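PDB 4ITA: succinate-semialdehyde dehydrogenase from Synechococcus sp., which probably oxidises succinic semialdehyde to succinate with NADP+ as cofactor. Local coordinates for residues 226-231 with 436-441. Numbering follows the deposited sequence.
Sequences PTLLEL and GRELGL. With NDP (NADPH dihydro-nicotinamide-adenine-dinucleotide phosphate), chain C; EDO (1,2-ethanediol), chain K; EDO (1,2-ethanediol), chain Q.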
# COMPACT_ATOMS: atom_id res chain seq x y z
N PRO A 226 -6.48 -2.81 0.56
CA PRO A 226 -5.37 -1.85 0.65
C PRO A 226 -5.77 -0.57 1.37
O PRO A 226 -6.94 -0.17 1.36
CB PRO A 226 -5.05 -1.55 -0.82
CG PRO A 226 -6.35 -1.79 -1.54
CD PRO A 226 -7.01 -2.93 -0.80
N THR A 227 -4.77 0.05 2.00
CA THR A 227 -4.98 1.30 2.73
C THR A 227 -3.90 2.32 2.43
O THR A 227 -2.85 2.01 1.87
CB THR A 227 -5.01 1.08 4.25
OG1 THR A 227 -3.81 0.43 4.67
CG2 THR A 227 -6.20 0.24 4.65
N LEU A 228 -4.19 3.56 2.83
CA LEU A 228 -3.24 4.65 2.81
C LEU A 228 -3.50 5.38 4.12
O LEU A 228 -4.66 5.67 4.45
CB LEU A 228 -3.51 5.56 1.61
CG LEU A 228 -2.50 6.69 1.35
CD1 LEU A 228 -2.49 7.10 -0.11
CD2 LEU A 228 -2.78 7.91 2.20
N LEU A 229 -2.44 5.65 4.89
CA LEU A 229 -2.56 6.35 6.16
C LEU A 229 -1.73 7.62 6.17
O LEU A 229 -0.53 7.58 5.95
CB LEU A 229 -2.12 5.46 7.33
CG LEU A 229 -2.92 4.19 7.61
CD1 LEU A 229 -2.38 3.52 8.87
CD2 LEU A 229 -4.40 4.49 7.78
N GLU A 230 -2.40 8.74 6.44
CA GLU A 230 -1.77 10.04 6.58
C GLU A 230 -1.97 10.46 8.03
O GLU A 230 -3.04 10.93 8.41
CB GLU A 230 -2.43 11.05 5.63
CG GLU A 230 -2.23 10.76 4.14
CD GLU A 230 -0.94 11.34 3.56
OE1 GLU A 230 -0.19 12.01 4.30
OE2 GLU A 230 -0.68 11.12 2.36
N LEU A 231 -0.95 10.27 8.86
CA LEU A 231 -1.10 10.50 10.29
C LEU A 231 -0.33 11.74 10.74
O LEU A 231 0.10 12.55 9.92
CB LEU A 231 -0.74 9.25 11.10
CG LEU A 231 -1.38 7.96 10.58
CD1 LEU A 231 -0.92 6.78 11.42
CD2 LEU A 231 -2.93 8.03 10.53
N GLY A 436 2.12 5.43 2.12
CA GLY A 436 1.36 5.80 0.94
C GLY A 436 1.51 7.29 0.68
O GLY A 436 1.96 8.05 1.53
N ARG A 437 1.16 7.70 -0.53
CA ARG A 437 1.31 9.10 -0.94
C ARG A 437 0.05 9.62 -1.62
O ARG A 437 -0.51 8.97 -2.50
CB ARG A 437 2.50 9.25 -1.89
CG ARG A 437 3.87 8.88 -1.30
CD ARG A 437 4.27 9.89 -0.28
NE ARG A 437 5.58 9.64 0.34
CZ ARG A 437 5.76 9.01 1.49
NH1 ARG A 437 4.73 8.50 2.15
NH2 ARG A 437 6.99 8.88 1.99
N GLU A 438 -0.37 10.81 -1.21
CA GLU A 438 -1.42 11.55 -1.89
C GLU A 438 -0.76 12.55 -2.83
O GLU A 438 0.45 12.77 -2.73
CB GLU A 438 -2.29 12.31 -0.88
CG GLU A 438 -3.12 11.43 0.05
CD GLU A 438 -4.40 10.94 -0.59
OE1 GLU A 438 -4.41 10.73 -1.83
OE2 GLU A 438 -5.39 10.77 0.16
N LEU A 439 -1.55 13.14 -3.72
CA LEU A 439 -1.11 14.22 -4.61
C LEU A 439 -0.11 13.77 -5.68
O LEU A 439 0.32 12.61 -5.70
CB LEU A 439 -0.59 15.43 -3.82
CG LEU A 439 -1.60 15.98 -2.81
CD1 LEU A 439 -1.03 17.18 -2.08
CD2 LEU A 439 -2.91 16.34 -3.50
N GLY A 440 0.22 14.66 -6.61
CA GLY A 440 1.04 14.28 -7.75
C GLY A 440 0.48 13.09 -8.50
O GLY A 440 -0.73 12.84 -8.53
N LEU A 441 1.36 12.33 -9.13
CA LEU A 441 0.97 11.10 -9.81
C LEU A 441 0.48 10.08 -8.79
O LEU A 441 -0.49 9.35 -9.04
CB LEU A 441 2.16 10.55 -10.60
CG LEU A 441 1.96 9.17 -11.23
CD1 LEU A 441 0.86 9.21 -12.26
CD2 LEU A 441 3.26 8.67 -11.86
PA NDP C . -8.80 11.49 15.16
O1A NDP C . -7.93 10.34 14.71
O2A NDP C . -9.37 11.50 16.55
O5B NDP C . -10.03 11.61 14.15
C5B NDP C . -9.85 11.61 12.73
C4B NDP C . -10.99 10.85 12.04
O4B NDP C . -10.93 9.48 12.43
C3B NDP C . -12.37 11.32 12.46
O3B NDP C . -13.28 11.13 11.37
C2B NDP C . -12.73 10.36 13.58
O2B NDP C . -14.13 10.21 13.78
C1B NDP C . -12.17 9.09 13.00
N9A NDP C . -11.86 8.04 13.99
C8A NDP C . -11.34 8.18 15.22
N7A NDP C . -11.16 6.96 15.79
C5A NDP C . -11.55 6.04 14.90
C6A NDP C . -11.64 4.57 14.84
N6A NDP C . -11.24 3.83 15.89
N1A NDP C . -12.11 4.02 13.70
C2A NDP C . -12.51 4.75 12.65
N3A NDP C . -12.46 6.09 12.63
C4A NDP C . -12.01 6.76 13.71
O3 NDP C . -7.89 12.80 14.85
PN NDP C . -7.73 14.25 15.56
O1N NDP C . -7.72 14.13 17.07
O2N NDP C . -8.67 15.19 14.87
O5D NDP C . -6.23 14.63 15.12
C5D NDP C . -5.92 14.86 13.75
C4D NDP C . -4.69 14.07 13.36
O4D NDP C . -4.60 13.97 11.93
C3D NDP C . -3.39 14.73 13.81
O3D NDP C . -2.49 13.74 14.33
C2D NDP C . -2.90 15.35 12.52
O2D NDP C . -1.50 15.58 12.57
C1D NDP C . -3.27 14.28 11.50
N1N NDP C . -3.26 14.85 10.15
C2N NDP C . -2.64 14.20 9.15
C3N NDP C . -2.22 14.90 8.02
C7N NDP C . -1.56 14.21 6.87
O7N NDP C . -1.93 14.48 5.73
N7N NDP C . -0.59 13.32 7.10
C4N NDP C . -2.39 16.40 7.92
C5N NDP C . -3.47 16.82 8.81
C6N NDP C . -3.86 16.03 9.89
P2B NDP C . -14.89 10.96 14.98
O1X NDP C . -16.31 10.49 14.79
O2X NDP C . -14.27 10.46 16.27
O3X NDP C . -14.75 12.44 14.79
C1 EDO K . -0.58 -1.24 3.20
O1 EDO K . 0.36 -0.68 2.28
C2 EDO K . -1.95 -1.44 2.53
O2 EDO K . -1.90 -1.04 1.16
C1 EDO Q . 5.89 12.61 0.56
O1 EDO Q . 5.70 13.84 1.24
C2 EDO Q . 6.55 12.75 -0.79
O2 EDO Q . 6.39 11.70 -1.74
O HOH W 1 1.22 8.96 4.14
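With chi1 at -173°, CG of Leu-228 stands anti to its backbone N and over Gly-436, 4.0 Å from the glycine CA. CD1 lies 3.6 Å from Arg-437 O, while CD2 meets Glu-438 CG. Glu-230 bends at chi2 (-87°), and its OE2 lies 3.4 Å from Glu-438 CG, a van der Waals contact of a carboxylate oxygen with a methylene carbon. The two carboxylates keep apart, the OE2 atoms of Glu-230 and Glu-438 being 5.2 Å from each other. Gly-436, with no side chain, lets Leu-228 CG come close to its CA. Gly-436 O receives NH1 of Arg-437 from above the carbonyl plane at 2.9 Å, and a water lies 2.9 Å from both this oxygen and Leu-229 O, joining the two backbones. On the cofactor side, the NADPH carboxamide N7N donates to Glu-230 OE1 (3.1 Å) and, almost straight at 173°, to Leu-231 O; two bonds thus grip N7N and help to orient the carboxamide. The contact therefore lies behind the nicotinamide end of the pocket. Strand 227-230 runs between parallel strand 201-207 and antiparallel strand 434-435, from which the chain leaves toward helix 440-445; Arg-141 of helix 137-149 touches both glutamates.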